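Local coordinates for protein giardin subunit alpha-1 (Giardia intestinalis, PDB 4EVF) that binds phospholipids such as phosphatidylserine in a calcium-dependent manner as an annexin and takes part in attachment of the parasite to the intestinal mucosa, at residues Asp69-His81 / Met248-Leu260. Residues are numbered along the deposited sequence; the frame is centred on the assembly and turned at random.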
loop_
_atom_site.group_PDB
_atom_site.type_symbol
_atom_site.label_atom_id
_atom_site.label_comp_id
_atom_site.label_asym_id
_atom_site.label_seq_id
_atom_site.Cartn_x
_atom_site.Cartn_y
_atom_site.Cartn_z
ATOM N N ASP A 69 3.751 -10.320 -9.886
ATOM C CA ASP A 69 4.198 -9.604 -8.696
ATOM C C ASP A 69 4.063 -10.474 -7.448
ATOM O O ASP A 69 4.959 -10.507 -6.596
ATOM C CB ASP A 69 3.374 -8.321 -8.493
ATOM C CG ASP A 69 3.675 -7.244 -9.530
ATOM O OD1 ASP A 69 4.668 -7.364 -10.283
ATOM O OD2 ASP A 69 2.921 -6.249 -9.571
ATOM N N LEU A 70 2.930 -11.161 -7.340
ATOM C CA LEU A 70 2.644 -12.003 -6.174
ATOM C C LEU A 70 3.660 -13.124 -5.978
ATOM O O LEU A 70 3.794 -13.665 -4.872
ATOM C CB LEU A 70 1.226 -12.569 -6.246
ATOM C CG LEU A 70 0.133 -11.496 -6.119
ATOM C CD1 LEU A 70 -1.221 -12.022 -6.609
ATOM C CD2 LEU A 70 0.036 -10.975 -4.687
ATOM N N PHE A 71 4.373 -13.471 -7.045
ATOM C CA PHE A 71 5.388 -14.529 -6.954
ATOM C C PHE A 71 6.791 -13.992 -7.215
ATOM O O PHE A 71 7.764 -14.750 -7.436
ATOM C CB PHE A 71 5.004 -15.725 -7.827
ATOM C CG PHE A 71 3.813 -16.473 -7.293
ATOM C CD1 PHE A 71 3.921 -17.202 -6.118
ATOM C CD2 PHE A 71 2.574 -16.393 -7.916
ATOM C CE1 PHE A 71 2.828 -17.875 -5.599
ATOM C CE2 PHE A 71 1.481 -17.063 -7.403
ATOM C CZ PHE A 71 1.601 -17.802 -6.248
ATOM N N SER A 72 6.890 -12.667 -7.137
ATOM C CA SER A 72 8.161 -11.970 -7.231
ATOM C C SER A 72 8.600 -11.457 -5.864
ATOM O O SER A 72 7.888 -11.629 -4.879
ATOM C CB SER A 72 8.047 -10.813 -8.219
ATOM O OG SER A 72 7.743 -11.318 -9.506
ATOM N N ASP A 73 9.778 -10.842 -5.813
ATOM C CA ASP A 73 10.270 -10.218 -4.586
ATOM C C ASP A 73 9.558 -8.887 -4.386
ATOM O O ASP A 73 9.679 -7.981 -5.217
ATOM C CB ASP A 73 11.782 -9.998 -4.638
ATOM C CG ASP A 73 12.355 -9.606 -3.285
ATOM O OD1 ASP A 73 13.056 -10.423 -2.644
ATOM O OD2 ASP A 73 12.098 -8.472 -2.852
ATOM N N ARG A 74 8.811 -8.787 -3.292
ATOM C CA ARG A 74 7.943 -7.635 -3.047
ATOM C C ARG A 74 8.709 -6.333 -2.837
ATOM O O ARG A 74 8.135 -5.257 -2.955
ATOM C CB ARG A 74 7.023 -7.899 -1.856
ATOM C CG ARG A 74 7.732 -7.936 -0.495
ATOM C CD ARG A 74 6.794 -8.457 0.598
ATOM N NE ARG A 74 7.464 -8.552 1.896
ATOM C CZ ARG A 74 8.235 -9.573 2.255
ATOM N NH1 ARG A 74 8.425 -10.574 1.409
ATOM N NH2 ARG A 74 8.812 -9.595 3.453
ATOM N N HIS A 75 10.004 -6.432 -2.528
ATOM C CA HIS A 75 10.836 -5.245 -2.343
ATOM C C HIS A 75 11.339 -4.743 -3.689
ATOM O O HIS A 75 11.391 -3.532 -3.926
ATOM C CB HIS A 75 11.995 -5.549 -1.382
ATOM C CG HIS A 75 11.538 -6.128 -0.080
ATOM N ND1 HIS A 75 11.974 -7.351 0.385
ATOM C CD2 HIS A 75 10.653 -5.669 0.837
ATOM C CE1 HIS A 75 11.385 -7.614 1.540
ATOM N NE2 HIS A 75 10.580 -6.610 1.837
ATOM N N GLU A 76 11.676 -5.673 -4.585
ATOM C CA GLU A 76 11.994 -5.310 -5.969
ATOM C C GLU A 76 10.764 -4.768 -6.694
ATOM O O GLU A 76 10.869 -3.834 -7.499
ATOM C CB GLU A 76 12.552 -6.504 -6.742
ATOM C CG GLU A 76 13.972 -6.846 -6.358
ATOM C CD GLU A 76 14.461 -8.129 -7.004
ATOM O OE1 GLU A 76 13.707 -8.729 -7.797
ATOM O OE2 GLU A 76 15.608 -8.540 -6.717
ATOM N N VAL A 77 9.616 -5.380 -6.421
ATOM C CA VAL A 77 8.338 -4.898 -6.938
ATOM C C VAL A 77 8.108 -3.449 -6.507
ATOM O O VAL A 77 7.951 -2.562 -7.350
ATOM C CB VAL A 77 7.166 -5.785 -6.468
ATOM C CG1 VAL A 77 5.819 -5.145 -6.838
ATOM C CG2 VAL A 77 7.278 -7.188 -7.062
ATOM N N ARG A 78 8.106 -3.211 -5.197
ATOM C CA ARG A 78 7.910 -1.861 -4.668
ATOM C C ARG A 78 8.931 -0.859 -5.207
ATOM O O ARG A 78 8.573 0.258 -5.607
ATOM C CB ARG A 78 7.881 -1.859 -3.135
ATOM C CG ARG A 78 7.454 -0.524 -2.517
ATOM C CD ARG A 78 7.492 -0.532 -0.979
ATOM N NE ARG A 78 6.528 -1.444 -0.355
ATOM C CZ ARG A 78 5.245 -1.148 -0.148
ATOM N NH1 ARG A 78 4.435 -2.023 0.439
ATOM N NH2 ARG A 78 4.766 0.025 -0.541
ATOM N N ALA A 79 10.205 -1.248 -5.234
ATOM C CA ALA A 79 11.252 -0.374 -5.750
ATOM C C ALA A 79 10.989 0.049 -7.198
ATOM O O ALA A 79 11.197 1.210 -7.557
ATOM C CB ALA A 79 12.613 -1.050 -5.649
ATOM N N GLN A 80 10.554 -0.898 -8.026
ATOM C CA GLN A 80 10.293 -0.618 -9.443
ATOM C C GLN A 80 9.068 0.297 -9.609
ATOM O O GLN A 80 9.055 1.191 -10.468
ATOM C CB GLN A 80 10.108 -1.919 -10.237
ATOM C CG GLN A 80 9.795 -1.711 -11.718
ATOM C CD GLN A 80 10.958 -1.129 -12.489
ATOM O OE1 GLN A 80 10.846 -0.066 -13.114
ATOM N NE2 GLN A 80 12.085 -1.825 -12.461
ATOM N N HIS A 81 8.045 0.071 -8.787
ATOM C CA HIS A 81 6.879 0.964 -8.749
ATOM C C HIS A 81 7.305 2.399 -8.440
ATOM O O HIS A 81 6.825 3.355 -9.057
ATOM C CB HIS A 81 5.881 0.508 -7.692
ATOM C CG HIS A 81 5.067 -0.682 -8.088
ATOM N ND1 HIS A 81 4.665 -0.920 -9.387
ATOM C CD2 HIS A 81 4.562 -1.696 -7.346
ATOM C CE1 HIS A 81 3.955 -2.035 -9.427
ATOM N NE2 HIS A 81 3.881 -2.526 -8.201
ATOM N N MET A 248 -4.766 -0.913 -8.151
ATOM C CA MET A 248 -5.127 -2.200 -7.579
ATOM C C MET A 248 -3.968 -3.175 -7.711
ATOM O O MET A 248 -3.739 -3.993 -6.818
ATOM C CB MET A 248 -6.420 -2.760 -8.182
ATOM C CG MET A 248 -7.681 -2.098 -7.608
ATOM S SD MET A 248 -7.734 -2.018 -5.800
ATOM C CE MET A 248 -8.107 -3.739 -5.433
ATOM N N ARG A 249 -3.220 -3.057 -8.799
ATOM C CA ARG A 249 -2.077 -3.937 -9.020
ATOM C C ARG A 249 -0.937 -3.603 -8.058
ATOM O O ARG A 249 -0.292 -4.499 -7.503
ATOM C CB ARG A 249 -1.584 -3.855 -10.466
ATOM C CG ARG A 249 -0.317 -4.666 -10.686
ATOM C CD ARG A 249 0.673 -3.939 -11.583
ATOM N NE ARG A 249 2.030 -4.468 -11.434
ATOM C CZ ARG A 249 3.052 -4.131 -12.211
ATOM N NH1 ARG A 249 2.869 -3.281 -13.207
ATOM N NH2 ARG A 249 4.254 -4.655 -12.003
ATOM N N ARG A 250 -0.688 -2.311 -7.863
ATOM C CA ARG A 250 0.327 -1.899 -6.904
ATOM C C ARG A 250 0.010 -2.438 -5.514
ATOM O O ARG A 250 0.780 -3.223 -4.976
ATOM C CB ARG A 250 0.509 -0.379 -6.888
ATOM C CG ARG A 250 1.151 0.160 -8.175
ATOM C CD ARG A 250 1.526 1.631 -8.031
ATOM N NE ARG A 250 0.359 2.475 -7.766
ATOM C CZ ARG A 250 -0.291 3.175 -8.697
ATOM N NH1 ARG A 250 0.112 3.144 -9.960
ATOM N NH2 ARG A 250 -1.337 3.922 -8.357
ATOM N N ILE A 251 -1.130 -2.058 -4.946
ATOM C CA ILE A 251 -1.397 -2.406 -3.550
ATOM C C ILE A 251 -1.711 -3.887 -3.327
ATOM O O ILE A 251 -1.348 -4.457 -2.291
ATOM C CB ILE A 251 -2.480 -1.499 -2.897
ATOM C CG1 ILE A 251 -3.893 -1.893 -3.324
ATOM C CG2 ILE A 251 -2.231 -0.024 -3.217
ATOM C CD1 ILE A 251 -4.940 -0.876 -2.862
ATOM N N THR A 252 -2.363 -4.528 -4.295
ATOM C CA THR A 252 -2.634 -5.960 -4.162
ATOM C C THR A 252 -1.341 -6.774 -4.292
ATOM O O THR A 252 -1.083 -7.671 -3.489
ATOM C CB THR A 252 -3.693 -6.445 -5.165
ATOM O OG1 THR A 252 -4.808 -5.543 -5.148
ATOM C CG2 THR A 252 -4.178 -7.838 -4.803
ATOM N N GLY A 253 -0.521 -6.431 -5.282
ATOM C CA GLY A 253 0.729 -7.128 -5.544
ATOM C C GLY A 253 1.750 -7.034 -4.419
ATOM O O GLY A 253 2.491 -7.990 -4.164
ATOM N N MET A 254 1.776 -5.893 -3.736
ATOM C CA MET A 254 2.742 -5.648 -2.666
ATOM C C MET A 254 2.242 -6.012 -1.276
ATOM O O MET A 254 3.039 -6.346 -0.402
ATOM C CB MET A 254 3.137 -4.163 -2.624
ATOM C CG MET A 254 4.031 -3.688 -3.755
ATOM S SD MET A 254 4.436 -1.945 -3.588
ATOM C CE MET A 254 2.825 -1.178 -3.468
ATOM N N MET A 255 0.934 -5.916 -1.056
ATOM C CA MET A 255 0.441 -5.761 0.313
ATOM C C MET A 255 -0.791 -6.573 0.693
ATOM O O MET A 255 -1.257 -6.484 1.833
ATOM C CB MET A 255 0.164 -4.273 0.599
ATOM C CG MET A 255 1.408 -3.469 0.961
ATOM S SD MET A 255 1.966 -3.797 2.651
ATOM C CE MET A 255 1.035 -2.570 3.578
ATOM N N VAL A 256 -1.323 -7.359 -0.237
ATOM C CA VAL A 256 -2.607 -8.004 0.011
ATOM C C VAL A 256 -2.569 -8.855 1.284
ATOM O O VAL A 256 -3.487 -8.782 2.101
ATOM C CB VAL A 256 -3.150 -8.807 -1.205
ATOM C CG1 VAL A 256 -2.327 -10.053 -1.464
ATOM C CG2 VAL A 256 -4.609 -9.185 -0.980
ATOM N N ASP A 257 -1.497 -9.628 1.468
ATOM C CA ASP A 257 -1.398 -10.511 2.635
ATOM C C ASP A 257 -1.443 -9.760 3.976
ATOM O O ASP A 257 -1.961 -10.284 4.965
ATOM C CB ASP A 257 -0.147 -11.413 2.553
ATOM C CG ASP A 257 1.149 -10.676 2.885
ATOM O OD1 ASP A 257 1.274 -9.481 2.543
ATOM O OD2 ASP A 257 2.053 -11.301 3.491
ATOM N N LYS A 258 -0.896 -8.544 4.011
ATOM C CA LYS A 258 -0.795 -7.788 5.261
ATOM C C LYS A 258 -2.056 -6.962 5.557
ATOM O O LYS A 258 -2.219 -6.448 6.662
ATOM C CB LYS A 258 0.422 -6.849 5.243
ATOM C CG LYS A 258 1.754 -7.492 4.884
ATOM C CD LYS A 258 2.917 -6.559 5.231
ATOM C CE LYS A 258 4.287 -7.162 4.843
ATOM N NZ LYS A 258 4.320 -8.643 4.927
ATOM N N CYS A 259 -2.940 -6.834 4.573
ATOM C CA CYS A 259 -4.069 -5.912 4.688
ATOM C C CYS A 259 -5.411 -6.607 4.574
ATOM O O CYS A 259 -6.412 -5.963 4.275
ATOM C CB CYS A 259 -4.002 -4.846 3.588
ATOM S SG CYS A 259 -2.549 -3.762 3.620
ATOM N N LEU A 260 -5.452 -7.911 4.798
ATOM C CA LEU A 260 -6.689 -8.640 4.527
ATOM C C LEU A 260 -7.886 -8.204 5.387
ATOM O O LEU A 260 -9.026 -8.563 5.093
ATOM C CB LEU A 260 -6.467 -10.154 4.577
ATOM C CG LEU A 260 -5.724 -10.707 3.358
ATOM C CD1 LEU A 260 -5.329 -12.159 3.572
ATOM C CD2 LEU A 260 -6.556 -10.551 2.072
HETATM O O HOH W 1 2.385 -4.806 -7.269
HETATM O O HOH W 2 5.170 -8.659 -4.191
HETATM O O HOH W 3 5.368 -5.080 0.541
#
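Arg249 grips the Asp69 carboxylate side-on, with NE and NH2: Arg249 NE donates to Asp69 OD2 at 2.7 Å, its hydrogen nearly in line (165°), while Arg249 NH2 reaches Asp69 OD1 at 3.2 Å. Carboxylate and guanidinium are nearly coplanar, and both oxygens are met on their syn sides. A water lies within hydrogen-bonding distance of Asp69 OD2, Arg249 O and His81 NE2 (2.9 Å), in the plane of the ring; two further waters link Asp69 O to Gly253 O and Arg78 NH1 to Met254 O.

The His81 imidazole is framed by the other helix. Arg250 CG sits 3.7 Å from the ring centroid and 6° off the normal, a CH-pi contact, whereas CE1 of the ring points at the face of the Arg249 guanidinium and Met254 SD lies at the ring edge.

Met254 SD also rests 3.6 Å above the centre of the Arg78 guanidinium; a bend at Arg78 chi3 folds that group back over the sulfur. Met254 CG meets Val77 CG1, and Leu70 CD2 packs on Val256 CG1.

Helices 74-81 and 248-255 run nearly antiparallel (156°), and the contact joins the end of the first and the start of the second predicted annexin repeat to the fourth. Arg250 NH2 makes a salt bridge with Asp97 OD2, and Arg78 NH2 donates a hydrogen bond to Thr98 O, while helix 284-292 meets Leu70 and Thr252 and helix 104-118 meets Arg78 and Lys258.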